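Local coordinates for hypothetical protein TM1631 (Thermotoga maritima, PDB 1VPQ) that is of unknown function but belongs to the DUF72 family of the TIM-barrel clan and can bind sulfate ions, at residues A[179-184]-A[189-194]; A[220-223]-A[227-230]. One frame throughout, in Å; residues are numbered along the deposited sequence. Where two conformers were deposited one is given.

How the contacts relate
Contact 1 (179-184 with 189-194) and contact 2 (220-223 with 227-230) follow each other along the chain, centres 13 Å and nearest atoms about 6 Å apart. They do not touch, but R207 joins them: its NE makes a salt bridge with D181, its NH1 one with E228. Y224 is a second link, bonding to D181 and packing edge-to-face with Y222. The sulfate of contact 2, probably from the crystallisation liquor and held by Y220, K84, R157 and R203, is consistent with an anion site at the C-terminal ends of the strands, where TIM barrels keep their active sites. The sulfate of contact 1 is separate, weakly bonded by N of Y191 and near R192 and K184.

Contact 1: A[179-184]-A[189-194]; sequences VVDEPK and FPYRPI. With SO4 (sulfate ion), chain D.
The side chains of V179 and Y191 cross obliquely, CG1 of V179 lying 3.7 Å from CE1 of Y191. CG2 of V179 rests 3.3 Å from O of R192, so this valine packs on both ring and backbone. CG of Y191 stands opposite the backbone N (chi1 172°), which swings the ring across V179, with O of V180 near the ring plane at its edge; the tyrosine OH is hydrogen-bonded to OD2 of D235. CA of Y191 makes a CA-H...O contact with O of V180 at 3.3 Å. Water 1 bridges N of V180, N of R192 and O of P190. The nearby sulfate is held weakly, N of Y191 3.4 Å from its O3, with NH1 of R192 3.2 Å from its O2. The D181 carboxylate is turned 74° from the Y191 ring; OD1 takes NZ of K184 at 2.9 Å from above its plane, in a salt bridge, while OD2 engages R207 and Y224. A valine in place of Y191 would probably leave D235 without its hydroxyl partner and open a gap beside CG1 of V179. The loop after strand 176-181 folds back over that strand's end, D181 and Y191 packing on L232 of helix 226-240, F189 and I194 on Y167 of helix 164-173.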
# COMPACT_ATOMS: atom_id res chain seq x y z
N VAL A 179 0.08 8.05 -4.21
CA VAL A 179 -1.08 8.63 -4.91
C VAL A 179 -2.30 7.82 -4.49
O VAL A 179 -2.37 6.62 -4.75
CB VAL A 179 -0.93 8.58 -6.44
CG1 VAL A 179 -2.17 9.18 -7.11
CG2 VAL A 179 0.34 9.31 -6.89
N VAL A 180 -3.27 8.49 -3.87
CA VAL A 180 -4.39 7.79 -3.26
C VAL A 180 -5.71 8.13 -3.94
O VAL A 180 -5.99 9.29 -4.25
CB VAL A 180 -4.57 8.17 -1.78
CG1 VAL A 180 -5.70 7.37 -1.14
CG2 VAL A 180 -3.31 7.94 -1.02
N ASP A 181 -6.52 7.09 -4.17
CA ASP A 181 -7.94 7.29 -4.43
C ASP A 181 -8.76 6.81 -3.23
O ASP A 181 -8.71 5.63 -2.85
CB ASP A 181 -8.42 6.62 -5.72
CG ASP A 181 -9.76 7.15 -6.17
OD1 ASP A 181 -9.80 8.30 -6.68
OD2 ASP A 181 -10.78 6.45 -5.98
N GLU A 182 -9.50 7.75 -2.66
CA GLU A 182 -10.25 7.62 -1.43
C GLU A 182 -11.63 8.20 -1.68
O GLU A 182 -11.84 8.84 -2.70
CB GLU A 182 -9.59 8.49 -0.35
CG GLU A 182 -8.73 7.77 0.64
CD GLU A 182 -7.92 8.72 1.48
OE1 GLU A 182 -8.42 9.80 1.84
OE2 GLU A 182 -6.76 8.40 1.78
N PRO A 183 -12.57 8.03 -0.73
CA PRO A 183 -13.85 8.74 -0.82
C PRO A 183 -13.74 10.26 -1.07
O PRO A 183 -12.77 10.91 -0.63
CB PRO A 183 -14.50 8.44 0.53
CG PRO A 183 -13.93 7.14 0.94
CD PRO A 183 -12.51 7.17 0.46
N LYS A 184 -14.72 10.81 -1.78
CA LYS A 184 -14.74 12.24 -2.11
C LYS A 184 -15.56 12.97 -1.05
O LYS A 184 -16.69 13.42 -1.30
CB LYS A 184 -15.29 12.49 -3.53
CG LYS A 184 -14.70 11.58 -4.62
CD LYS A 184 -13.18 11.49 -4.57
CE LYS A 184 -12.62 10.78 -5.79
NZ LYS A 184 -11.14 10.69 -5.75
N PHE A 189 -7.71 13.27 2.01
CA PHE A 189 -6.66 13.68 1.10
C PHE A 189 -7.11 13.39 -0.33
O PHE A 189 -7.61 12.30 -0.62
CB PHE A 189 -5.34 12.98 1.44
CG PHE A 189 -4.14 13.59 0.77
CD1 PHE A 189 -3.76 13.18 -0.49
CD2 PHE A 189 -3.40 14.57 1.40
CE1 PHE A 189 -2.65 13.74 -1.12
CE2 PHE A 189 -2.29 15.13 0.78
CZ PHE A 189 -1.91 14.71 -0.48
N PRO A 190 -6.94 14.37 -1.25
CA PRO A 190 -7.40 14.19 -2.63
C PRO A 190 -6.50 13.31 -3.49
O PRO A 190 -5.44 12.88 -3.05
CB PRO A 190 -7.40 15.62 -3.17
CG PRO A 190 -6.31 16.29 -2.43
CD PRO A 190 -6.33 15.70 -1.05
N TYR A 191 -6.95 13.06 -4.71
CA TYR A 191 -6.19 12.27 -5.67
C TYR A 191 -5.23 13.20 -6.37
O TYR A 191 -5.66 14.06 -7.12
CB TYR A 191 -7.15 11.64 -6.69
CG TYR A 191 -6.50 10.94 -7.85
CD1 TYR A 191 -6.07 9.63 -7.74
CD2 TYR A 191 -6.35 11.58 -9.08
CE1 TYR A 191 -5.47 8.97 -8.81
CE2 TYR A 191 -5.77 10.94 -10.15
CZ TYR A 191 -5.34 9.64 -10.02
OH TYR A 191 -4.76 8.99 -11.09
N ARG A 192 -3.95 13.05 -6.07
CA ARG A 192 -2.89 13.86 -6.69
C ARG A 192 -1.90 12.96 -7.44
O ARG A 192 -1.04 12.35 -6.83
CB ARG A 192 -2.12 14.68 -5.63
CG ARG A 192 -2.86 15.86 -4.98
CD ARG A 192 -4.02 16.33 -5.82
NE ARG A 192 -4.49 17.68 -5.55
CZ ARG A 192 -5.70 18.12 -5.87
NH1 ARG A 192 -6.60 17.31 -6.43
NH2 ARG A 192 -6.03 19.38 -5.60
N PRO A 193 -2.02 12.89 -8.78
CA PRO A 193 -1.14 12.01 -9.52
C PRO A 193 0.20 12.71 -9.76
O PRO A 193 0.42 13.34 -10.80
CB PRO A 193 -1.92 11.72 -10.80
CG PRO A 193 -2.82 12.89 -10.99
CD PRO A 193 -2.96 13.60 -9.67
N ILE A 194 1.08 12.59 -8.76
CA ILE A 194 2.34 13.33 -8.67
C ILE A 194 3.46 12.39 -8.25
O ILE A 194 3.24 11.45 -7.47
CB ILE A 194 2.23 14.48 -7.63
CG1 ILE A 194 1.39 15.63 -8.19
CG2 ILE A 194 3.61 15.03 -7.23
CD1 ILE A 194 0.90 16.56 -7.12
S SO4 D . -10.11 14.54 -6.42
O1 SO4 D . -10.25 14.19 -5.00
O2 SO4 D . -9.47 15.85 -6.58
O3 SO4 D . -9.32 13.54 -7.11
O4 SO4 D . -11.43 14.54 -7.03
O HOH W 1 -3.41 11.33 -3.73
O HOH W 2 -8.33 10.53 -2.96

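Contact 2: A[220-223]-A[227-230]; sequences YDYL and EELK. With SO4 (sulfate ion), chain B.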
# COMPACT_ATOMS: atom_id res chain seq x y z
N TYR A 220 -14.48 -0.30 3.39
CA TYR A 220 -13.90 -0.55 2.06
C TYR A 220 -14.85 -1.30 1.12
O TYR A 220 -14.43 -1.77 0.06
CB TYR A 220 -12.59 -1.32 2.20
CG TYR A 220 -11.56 -0.63 3.06
CD1 TYR A 220 -10.72 0.36 2.54
CD2 TYR A 220 -11.40 -0.98 4.40
CE1 TYR A 220 -9.77 1.00 3.34
CE2 TYR A 220 -10.46 -0.35 5.21
CZ TYR A 220 -9.65 0.64 4.68
OH TYR A 220 -8.72 1.26 5.49
N ASP A 221 -16.13 -1.39 1.49
CA ASP A 221 -17.13 -1.97 0.60
C ASP A 221 -17.41 -1.03 -0.57
O ASP A 221 -18.22 -0.11 -0.48
CB ASP A 221 -18.42 -2.30 1.36
CG ASP A 221 -19.46 -2.96 0.48
OD1 ASP A 221 -19.12 -3.39 -0.65
OD2 ASP A 221 -20.62 -3.06 0.92
N TYR A 222 -16.70 -1.27 -1.67
CA TYR A 222 -16.85 -0.49 -2.89
C TYR A 222 -16.28 -1.26 -4.07
O TYR A 222 -15.29 -1.97 -3.91
CB TYR A 222 -16.14 0.84 -2.75
CG TYR A 222 -16.43 1.81 -3.87
CD1 TYR A 222 -17.52 2.65 -3.81
CD2 TYR A 222 -15.60 1.90 -4.98
CE1 TYR A 222 -17.81 3.55 -4.84
CE2 TYR A 222 -15.86 2.80 -6.02
CZ TYR A 222 -16.97 3.62 -5.94
OH TYR A 222 -17.25 4.51 -6.94
N LEU A 223 -16.92 -1.13 -5.23
CA LEU A 223 -16.45 -1.76 -6.46
C LEU A 223 -16.35 -0.70 -7.55
O LEU A 223 -17.36 -0.22 -8.05
CB LEU A 223 -17.41 -2.88 -6.91
CG LEU A 223 -16.99 -3.70 -8.15
CD1 LEU A 223 -15.85 -4.65 -7.84
CD2 LEU A 223 -18.17 -4.46 -8.70
N GLU A 227 -15.45 2.59 -15.97
CA GLU A 227 -15.21 3.98 -16.37
C GLU A 227 -14.16 4.65 -15.48
O GLU A 227 -13.24 5.30 -15.98
CB GLU A 227 -16.51 4.79 -16.32
CG GLU A 227 -17.64 4.26 -17.21
CD GLU A 227 -17.49 4.65 -18.69
OE1 GLU A 227 -16.41 4.39 -19.29
OE2 GLU A 227 -18.47 5.19 -19.27
N GLU A 228 -14.31 4.48 -14.16
CA GLU A 228 -13.37 5.08 -13.22
C GLU A 228 -12.01 4.37 -13.20
O GLU A 228 -10.98 5.03 -13.07
CB GLU A 228 -13.96 5.27 -11.81
CG GLU A 228 -14.62 4.06 -11.18
CD GLU A 228 -15.62 4.43 -10.06
OE1 GLU A 228 -15.69 5.61 -9.67
OE2 GLU A 228 -16.33 3.53 -9.57
N LEU A 229 -11.99 3.05 -13.37
CA LEU A 229 -10.73 2.32 -13.53
C LEU A 229 -9.92 2.84 -14.72
O LEU A 229 -8.71 3.00 -14.63
CB LEU A 229 -10.97 0.83 -13.69
CG LEU A 229 -11.56 0.12 -12.47
CD1 LEU A 229 -12.08 -1.24 -12.87
CD2 LEU A 229 -10.55 0.02 -11.32
N LYS A 230 -10.60 3.11 -15.83
CA LYS A 230 -9.98 3.67 -17.03
C LYS A 230 -9.33 5.03 -16.77
O LYS A 230 -8.22 5.28 -17.23
CB LYS A 230 -11.01 3.79 -18.16
S SO4 B . -5.48 1.84 4.91
O1 SO4 B . -4.92 3.12 4.48
O2 SO4 B . -5.77 1.86 6.34
O3 SO4 B . -6.72 1.62 4.17
O4 SO4 B . -4.52 0.78 4.65
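Y222 and E228 meet through a single hydrogen bond, OH of Y222 donating to OE2 of E228 at 3.0 Å, and the segment 220-223 leads up to it and past it. At its start, Y220 turns toward the sulfate of chain B. Its OH lies 2.4 Å from O3 of that ion, a hydrogen bond so short that its exact length is doubtful; K84, R157 and R203 bind the same ion, and W211 packs edge-to-face with the Y220 ring. D221 comes next, its OD1 bonded to Q257. At Y222 the backbone is tied by its O to N252, and CG is set opposite the backbone N (chi1 -170°), an orientation that carries the hydroxyl across to the helix. E228 approaches from the opposing direction on an extended chain and offers the syn side of OE2, with the hydroxyl 19° out of the carboxylate plane. OE2 lies at the Y222 ring edge, near its plane, with ring and carboxylate planes 55° apart. OE2 is gripped twice, since N of S225 also donates to it, as in one half of a capping box, while OE1 forms a salt bridge with R207; these bonds would be expected to fix the rotation of the carboxylate and favour its charged form. L223, last in the segment, points away from the helical segment and packs on Q257 and N261. The contact, small and at the surface, ties the loop after strand 199-204 to the first turn of helix 226-240, with helix 257-270 alongside both L223 and L229.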